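Local coordinates for protein acetyl-xylan esterase (Streptomyces lividans, PDB 2CC0) that removes acetyl groups from xylan as a metal-dependent carbohydrate esterase of family 4, taking part in plant cell wall degradation, at residues A25-L31 / I165-A169; H62-H68 / F99-E105. All coordinates share one frame. Numbering follows the deposited sequence.

From the N terminus the chain runs through strand 5-12, which is followed by Asp13 of the zinc site, into helix 19-28, whose C-terminal end gives the first half of contact 1. It then passes strands 34-37 and 58-61 before reaching the loop 62-68, the first half of contact 2. Helix 74-90 and strand 98-99 lead to 99-105, closing contact 2 across a loop of 30 residues. Helix 159-174, with 133 residues between 25-31 and 165-169, closes contact 1, so contact 2 is nested inside it. Contact 1 joins early and late helices; contact 2 sets the loop of zinc ligands His62 and His66 beside 99-105. Their centres lie about 26 Å apart, on opposite sides of the chain's centre.

Contact 1 of 2, residues A25-L31 / I165-A169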
loop_
_atom_site.group_PDB
_atom_site.type_symbol
_atom_site.label_atom_id
_atom_site.label_comp_id
_atom_site.label_asym_id
_atom_site.label_seq_id
_atom_site.Cartn_x
_atom_site.Cartn_y
_atom_site.Cartn_z
ATOM N N ALA A 25 10.058 4.806 25.943
ATOM C CA ALA A 25 11.148 4.202 25.179
ATOM C C ALA A 25 11.263 4.791 23.776
ATOM O O ALA A 25 12.354 5.141 23.328
ATOM C CB ALA A 25 11.018 2.693 25.128
ATOM N N LEU A 26 10.135 4.888 23.075
ATOM C CA LEU A 26 10.153 5.479 21.733
ATOM C C LEU A 26 10.714 6.904 21.757
ATOM O O LEU A 26 11.648 7.204 21.019
ATOM C CB LEU A 26 8.755 5.457 21.096
ATOM C CG LEU A 26 8.212 4.056 20.748
ATOM C CD1 LEU A 26 6.686 4.145 20.601
ATOM C CD2 LEU A 26 8.880 3.502 19.452
ATOM N N ARG A 27 10.149 7.778 22.601
ATOM C CA ARG A 27 10.629 9.168 22.637
ATOM C C ARG A 27 12.107 9.249 23.040
ATOM O O ARG A 27 12.863 10.031 22.463
ATOM C CB ARG A 27 9.773 10.047 23.546
ATOM C CG ARG A 27 10.212 11.538 23.448
ATOM C CD ARG A 27 9.099 12.506 23.702
ATOM N NE ARG A 27 9.348 13.805 23.050
ATOM C CZ ARG A 27 8.386 14.683 22.780
ATOM N NH1 ARG A 27 7.139 14.398 23.104
ATOM N NH2 ARG A 27 8.669 15.852 22.206
ATOM N N GLN A 28 12.526 8.443 24.012
ATOM C CA GLN A 28 13.931 8.493 24.465
ATOM C C GLN A 28 14.895 8.074 23.357
ATOM O O GLN A 28 16.061 8.494 23.336
ATOM C CB GLN A 28 14.136 7.649 25.709
ATOM C CG GLN A 28 13.446 8.223 26.932
ATOM C CD GLN A 28 13.259 7.180 28.023
ATOM O OE1 GLN A 28 13.907 6.131 28.003
ATOM N NE2 GLN A 28 12.350 7.446 28.962
ATOM N N ASN A 29 14.385 7.269 22.418
ATOM C CA ASN A 29 15.180 6.792 21.301
ATOM C C ASN A 29 14.902 7.528 19.991
ATOM O O ASN A 29 15.386 7.125 18.929
ATOM C CB ASN A 29 15.014 5.287 21.158
ATOM C CG ASN A 29 15.749 4.532 22.265
ATOM O OD1 ASN A 29 16.956 4.331 22.176
ATOM N ND2 ASN A 29 15.036 4.148 23.314
ATOM N N GLY A 30 14.143 8.616 20.096
ATOM C CA GLY A 30 13.924 9.543 18.993
ATOM C C GLY A 30 13.041 8.968 17.906
ATOM O O GLY A 30 13.192 9.316 16.727
ATOM N N LEU A 31 12.133 8.081 18.295
ATOM C CA LEU A 31 11.274 7.396 17.312
ATOM C C LEU A 31 9.825 7.872 17.421
ATOM O O LEU A 31 9.321 8.137 18.522
ATOM C CB LEU A 31 11.309 5.874 17.532
ATOM C CG LEU A 31 12.632 5.136 17.373
ATOM C CD1 LEU A 31 12.414 3.697 17.836
ATOM C CD2 LEU A 31 13.089 5.222 15.912
ATOM N N ILE A 165 13.239 -1.612 21.506
ATOM C CA ILE A 165 13.199 -0.228 21.012
ATOM C C ILE A 165 14.596 0.403 20.755
ATOM O O ILE A 165 14.828 0.931 19.674
ATOM C CB ILE A 165 12.288 0.687 21.872
ATOM C CG1 ILE A 165 10.849 0.160 21.902
ATOM C CG2 ILE A 165 12.371 2.137 21.411
ATOM C CD1 ILE A 165 10.188 -0.070 20.523
ATOM N N PRO A 166 15.530 0.348 21.738
ATOM C CA PRO A 166 16.840 0.940 21.405
ATOM C C PRO A 166 17.526 0.326 20.169
ATOM O O PRO A 166 18.035 1.069 19.328
ATOM C CB PRO A 166 17.683 0.723 22.683
ATOM C CG PRO A 166 16.683 0.483 23.760
ATOM C CD PRO A 166 15.493 -0.200 23.103
ATOM N N ARG A 167 17.515 -0.999 20.042
ATOM C CA ARG A 167 18.095 -1.658 18.868
ATOM C C ARG A 167 17.338 -1.383 17.573
ATOM O O ARG A 167 17.938 -1.369 16.490
ATOM C CB ARG A 167 18.235 -3.154 19.098
ATOM C CG ARG A 167 19.423 -3.483 20.008
ATOM C CD ARG A 167 19.362 -4.932 20.450
ATOM N NE ARG A 167 19.583 -5.869 19.348
ATOM C CZ ARG A 167 19.219 -7.153 19.376
ATOM N NH1 ARG A 167 18.622 -7.664 20.453
ATOM N NH2 ARG A 167 19.451 -7.931 18.324
ATOM N N ILE A 168 16.041 -1.147 17.668
ATOM C CA ILE A 168 15.285 -0.672 16.487
ATOM C C ILE A 168 15.811 0.696 16.015
ATOM O O ILE A 168 16.095 0.907 14.821
ATOM C CB ILE A 168 13.777 -0.643 16.785
ATOM C CG1 ILE A 168 13.254 -2.102 16.872
ATOM C CG2 ILE A 168 13.029 0.191 15.728
ATOM C CD1 ILE A 168 11.798 -2.256 17.334
ATOM N N ALA A 169 15.968 1.630 16.952
ATOM C CA ALA A 169 16.495 2.959 16.636
ATOM C C ALA A 169 17.892 2.813 16.014
ATOM O O ALA A 169 18.196 3.462 15.014
ATOM C CB ALA A 169 16.543 3.823 17.889
#
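Ile165 is the main bump here: its CG2 methyl enters the hollow between Ala25, Leu26, Asn29 and Leu31, lying 3.6 Å from Ala25 O, 4.0 Å from Ala25 CB and 3.9 Å from Leu31 CD1. Its CD1 meets Leu26 CD2 at 4.0 Å. In return Leu31 CD1 fits among Ile165 CG2, Ile168 CG2 and Ala169 CB, the last two each 4.1 Å from it. The small side chain of Ala169 lets the 25-31 backbone come close, with Asn29 O 3.7 Å from Ala169 CB. A Schellman motif with Gly30 as C-prime residue ends the first helix (Leu31 N to Leu26 O, 2.9 Å) and turns Leu31 back toward its partner. Asn29 ND2 bonds Ala25 O at 2.9 Å, while Asn29 OD1 rests 3.5 Å from Pro166 CA; no hydrogen bond crosses the interface. Helices 19-28 and 159-174 thus meet beside the parallel sheet, where Leu26 and Leu31 touch Phe11 and Leu9 of strand 5-12 and Ile168 reaches Val143 of helix 136-144.

Contact 2 of 2, residues H62-H68 / F99-E105; sequences HSYTHPH and FRPPYGE. With ZN (zinc ion), chain C; ACT (acetate ion), chain D.
Two irregular loops run side by side, with CA atoms 5.3 Å apart at His62 and Arg100 and 5.6 Å apart at His66 and Pro102. Ser63 and His66 have positive phi, as do Tyr103 and Gly104. Ser63 OG donates a hydrogen bond to His62 O (2.5 Å) and accepts from His66 N (2.9 Å), an ST motif. Opposite, Gly104 N bonds Pro101 O at 3.0 Å. His62 and His66, both chi1 t, turn their NE2 atoms to zinc at 2.1 and 2.2 Å; His62 ND1 donates to Arg100 O at 2.8 Å, which orients the ring. Arg100 sends its guanidinium away to a salt bridge with Asp12. This His-X-X-X-His pair, completed by Asp13, is the Asp-His-His metal triad characteristic of family 4 carbohydrate esterases, which share the polysaccharide deacetylase (NodB) domain. Acetate fills further zinc positions, with OXT at 2.2 Å and O at 2.5 Å from the metal, and water 2 lies at 2.1 Å. Tyr103 N donates to acetate O at 2.8 Å, consistent with a place in the oxyanion hole. Pro102 CB sits over the His66 ring, 3.7 Å from its centroid, a CH-pi contact. The Tyr103 ring (chi1 m) takes the edge of His66 on one face, centroids 4.6 Å apart and planes at 80°, and an offset stack with His68 on the other, 3.8 Å and 6°. His68 ND1 donates to Glu105 OE1 at 2.7 Å. Water 1 donates to His66 O at 3.0 Å and also hydrogen-bonds Tyr103 OH at 2.9 Å.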
loop_
_atom_site.group_PDB
_atom_site.type_symbol
_atom_site.label_atom_id
_atom_site.label_comp_id
_atom_site.label_asym_id
_atom_site.label_seq_id
_atom_site.Cartn_x
_atom_site.Cartn_y
_atom_site.Cartn_z
ATOM N N HIS A 62 -8.365 0.842 14.937
ATOM C CA HIS A 62 -8.139 -0.606 14.851
ATOM C C HIS A 62 -9.417 -1.394 15.233
ATOM O O HIS A 62 -9.317 -2.527 15.710
ATOM C CB HIS A 62 -6.942 -1.023 15.710
ATOM C CG HIS A 62 -6.405 -2.398 15.412
ATOM N ND1 HIS A 62 -6.312 -2.925 14.135
ATOM C CD2 HIS A 62 -5.871 -3.325 16.236
ATOM C CE1 HIS A 62 -5.770 -4.135 14.193
ATOM N NE2 HIS A 62 -5.495 -4.403 15.458
ATOM N N SER A 63 -10.587 -0.809 14.928
ATOM C CA SER A 63 -11.931 -1.328 15.296
ATOM C C SER A 63 -12.211 -1.156 16.788
ATOM O O SER A 63 -11.311 -0.783 17.554
ATOM C CB SER A 63 -12.135 -2.791 14.889
ATOM O OG SER A 63 -11.578 -3.665 15.870
ATOM N N TYR A 64 -13.456 -1.428 17.189
ATOM C CA TYR A 64 -13.854 -1.206 18.584
ATOM C C TYR A 64 -13.494 -2.382 19.487
ATOM O O TYR A 64 -12.984 -2.166 20.592
ATOM C CB TYR A 64 -15.343 -0.856 18.715
ATOM C CG TYR A 64 -15.618 -0.070 19.975
ATOM C CD1 TYR A 64 -15.425 1.317 20.004
ATOM C CD2 TYR A 64 -16.067 -0.706 21.146
ATOM C CE1 TYR A 64 -15.661 2.074 21.178
ATOM C CE2 TYR A 64 -16.293 0.042 22.325
ATOM C CZ TYR A 64 -16.098 1.411 22.328
ATOM O OH TYR A 64 -16.314 2.135 23.493
ATOM N N THR A 65 -13.748 -3.599 19.016
ATOM C CA THR A 65 -13.573 -4.793 19.855
ATOM C C THR A 65 -12.674 -5.872 19.190
ATOM O O THR A 65 -12.575 -6.992 19.698
ATOM C CB THR A 65 -14.953 -5.462 20.174
ATOM O OG1 THR A 65 -15.511 -6.026 18.972
ATOM C CG2 THR A 65 -15.952 -4.477 20.804
ATOM N N HIS A 66 -12.053 -5.542 18.055
ATOM C CA HIS A 66 -11.150 -6.452 17.350
ATOM C C HIS A 66 -11.846 -7.744 16.825
ATOM O O HIS A 66 -11.308 -8.838 16.993
ATOM C CB HIS A 66 -9.936 -6.793 18.254
ATOM C CG HIS A 66 -8.712 -7.229 17.508
ATOM N ND1 HIS A 66 -8.532 -8.513 17.045
ATOM C CD2 HIS A 66 -7.590 -6.548 17.162
ATOM C CE1 HIS A 66 -7.355 -8.610 16.452
ATOM N NE2 HIS A 66 -6.764 -7.434 16.508
ATOM N N PRO A 67 -13.024 -7.610 16.187
ATOM C CA PRO A 67 -13.672 -8.806 15.626
ATOM C C PRO A 67 -13.005 -9.195 14.318
ATOM O O PRO A 67 -12.254 -8.388 13.754
ATOM C CB PRO A 67 -15.096 -8.316 15.318
ATOM C CG PRO A 67 -14.921 -6.879 15.001
ATOM C CD PRO A 67 -13.815 -6.382 15.919
ATOM N N HIS A 68 -13.305 -10.393 13.823
ATOM C CA HIS A 68 -12.988 -10.726 12.440
ATOM C C HIS A 68 -14.020 -9.977 11.598
ATOM O O HIS A 68 -15.148 -10.416 11.449
ATOM C CB HIS A 68 -13.107 -12.239 12.248
ATOM C CG HIS A 68 -11.992 -13.011 12.874
ATOM N ND1 HIS A 68 -10.808 -13.275 12.217
ATOM C CD2 HIS A 68 -11.877 -13.572 14.102
ATOM C CE1 HIS A 68 -10.006 -13.957 13.017
ATOM N NE2 HIS A 68 -10.634 -14.154 14.163
ATOM N N PHE A 99 -6.906 3.153 9.029
ATOM C CA PHE A 99 -7.590 2.036 9.662
ATOM C C PHE A 99 -6.843 0.761 9.345
ATOM O O PHE A 99 -6.514 0.507 8.182
ATOM C CB PHE A 99 -9.027 1.938 9.109
ATOM C CG PHE A 99 -9.753 0.668 9.530
ATOM C CD1 PHE A 99 -10.245 0.530 10.830
ATOM C CD2 PHE A 99 -9.906 -0.399 8.622
ATOM C CE1 PHE A 99 -10.891 -0.662 11.209
ATOM C CE2 PHE A 99 -10.539 -1.592 8.987
ATOM C CZ PHE A 99 -11.045 -1.722 10.299
ATOM N N ARG A 100 -6.577 -0.052 10.369
ATOM C CA ARG A 100 -5.980 -1.371 10.112
ATOM C C ARG A 100 -7.005 -2.432 10.478
ATOM O O ARG A 100 -7.468 -2.477 11.633
ATOM C CB ARG A 100 -4.686 -1.577 10.918
ATOM C CG ARG A 100 -4.099 -2.980 10.741
ATOM C CD ARG A 100 -2.748 -3.009 11.401
ATOM N NE ARG A 100 -1.706 -2.435 10.538
ATOM C CZ ARG A 100 -0.531 -2.005 11.006
ATOM N NH1 ARG A 100 -0.299 -2.035 12.321
ATOM N NH2 ARG A 100 0.381 -1.536 10.172
ATOM N N PRO A 101 -7.391 -3.281 9.508
ATOM C CA PRO A 101 -8.378 -4.303 9.844
ATOM C C PRO A 101 -7.762 -5.292 10.846
ATOM O O PRO A 101 -6.602 -5.701 10.692
ATOM C CB PRO A 101 -8.595 -5.041 8.511
ATOM C CG PRO A 101 -8.101 -4.113 7.445
ATOM C CD PRO A 101 -6.944 -3.377 8.103
ATOM N N PRO A 102 -8.530 -5.682 11.873
ATOM C CA PRO A 102 -8.059 -6.790 12.705
ATOM C C PRO A 102 -7.680 -8.000 11.827
ATOM O O PRO A 102 -8.408 -8.351 10.885
ATOM C CB PRO A 102 -9.290 -7.106 13.569
ATOM C CG PRO A 102 -10.020 -5.774 13.707
ATOM C CD PRO A 102 -9.807 -5.109 12.351
ATOM N N TYR A 103 -6.546 -8.623 12.133
ATOM C CA TYR A 103 -6.057 -9.868 11.438
ATOM C C TYR A 103 -5.670 -9.581 9.994
ATOM O O TYR A 103 -5.415 -10.518 9.245
ATOM C CB TYR A 103 -7.107 -10.999 11.462
ATOM C CG TYR A 103 -7.684 -11.197 12.849
ATOM C CD1 TYR A 103 -6.929 -11.818 13.853
ATOM C CD2 TYR A 103 -8.940 -10.701 13.175
ATOM C CE1 TYR A 103 -7.450 -11.973 15.147
ATOM C CE2 TYR A 103 -9.480 -10.854 14.471
ATOM C CZ TYR A 103 -8.720 -11.487 15.452
ATOM O OH TYR A 103 -9.241 -11.622 16.726
ATOM N N GLY A 104 -5.680 -8.304 9.585
ATOM C CA GLY A 104 -5.398 -7.945 8.185
ATOM C C GLY A 104 -6.501 -8.368 7.215
ATOM O O GLY A 104 -6.301 -8.311 6.003
ATOM N N GLU A 105 -7.643 -8.806 7.755
ATOM C CA GLU A 105 -8.714 -9.411 6.959
ATOM C C GLU A 105 -9.654 -8.349 6.435
ATOM O O GLU A 105 -10.275 -7.588 7.209
ATOM C CB GLU A 105 -9.489 -10.463 7.778
ATOM C CG GLU A 105 -8.614 -11.681 8.084
ATOM C CD GLU A 105 -9.162 -12.613 9.174
ATOM O OE1 GLU A 105 -10.173 -12.282 9.828
ATOM O OE2 GLU A 105 -8.529 -13.686 9.380
HETATM ZN ZN ZN C . -4.906 -6.230 16.317
HETATM C C ACT D . -3.924 -6.855 13.910
HETATM O O ACT D . -4.866 -7.632 14.200
HETATM O OXT ACT D . -3.246 -6.368 14.861
HETATM C CH3 ACT D . -3.632 -6.514 12.480
HETATM O O HOH W 1 -11.998 -11.691 17.726
HETATM O O HOH W 2 -3.684 -7.751 17.031
#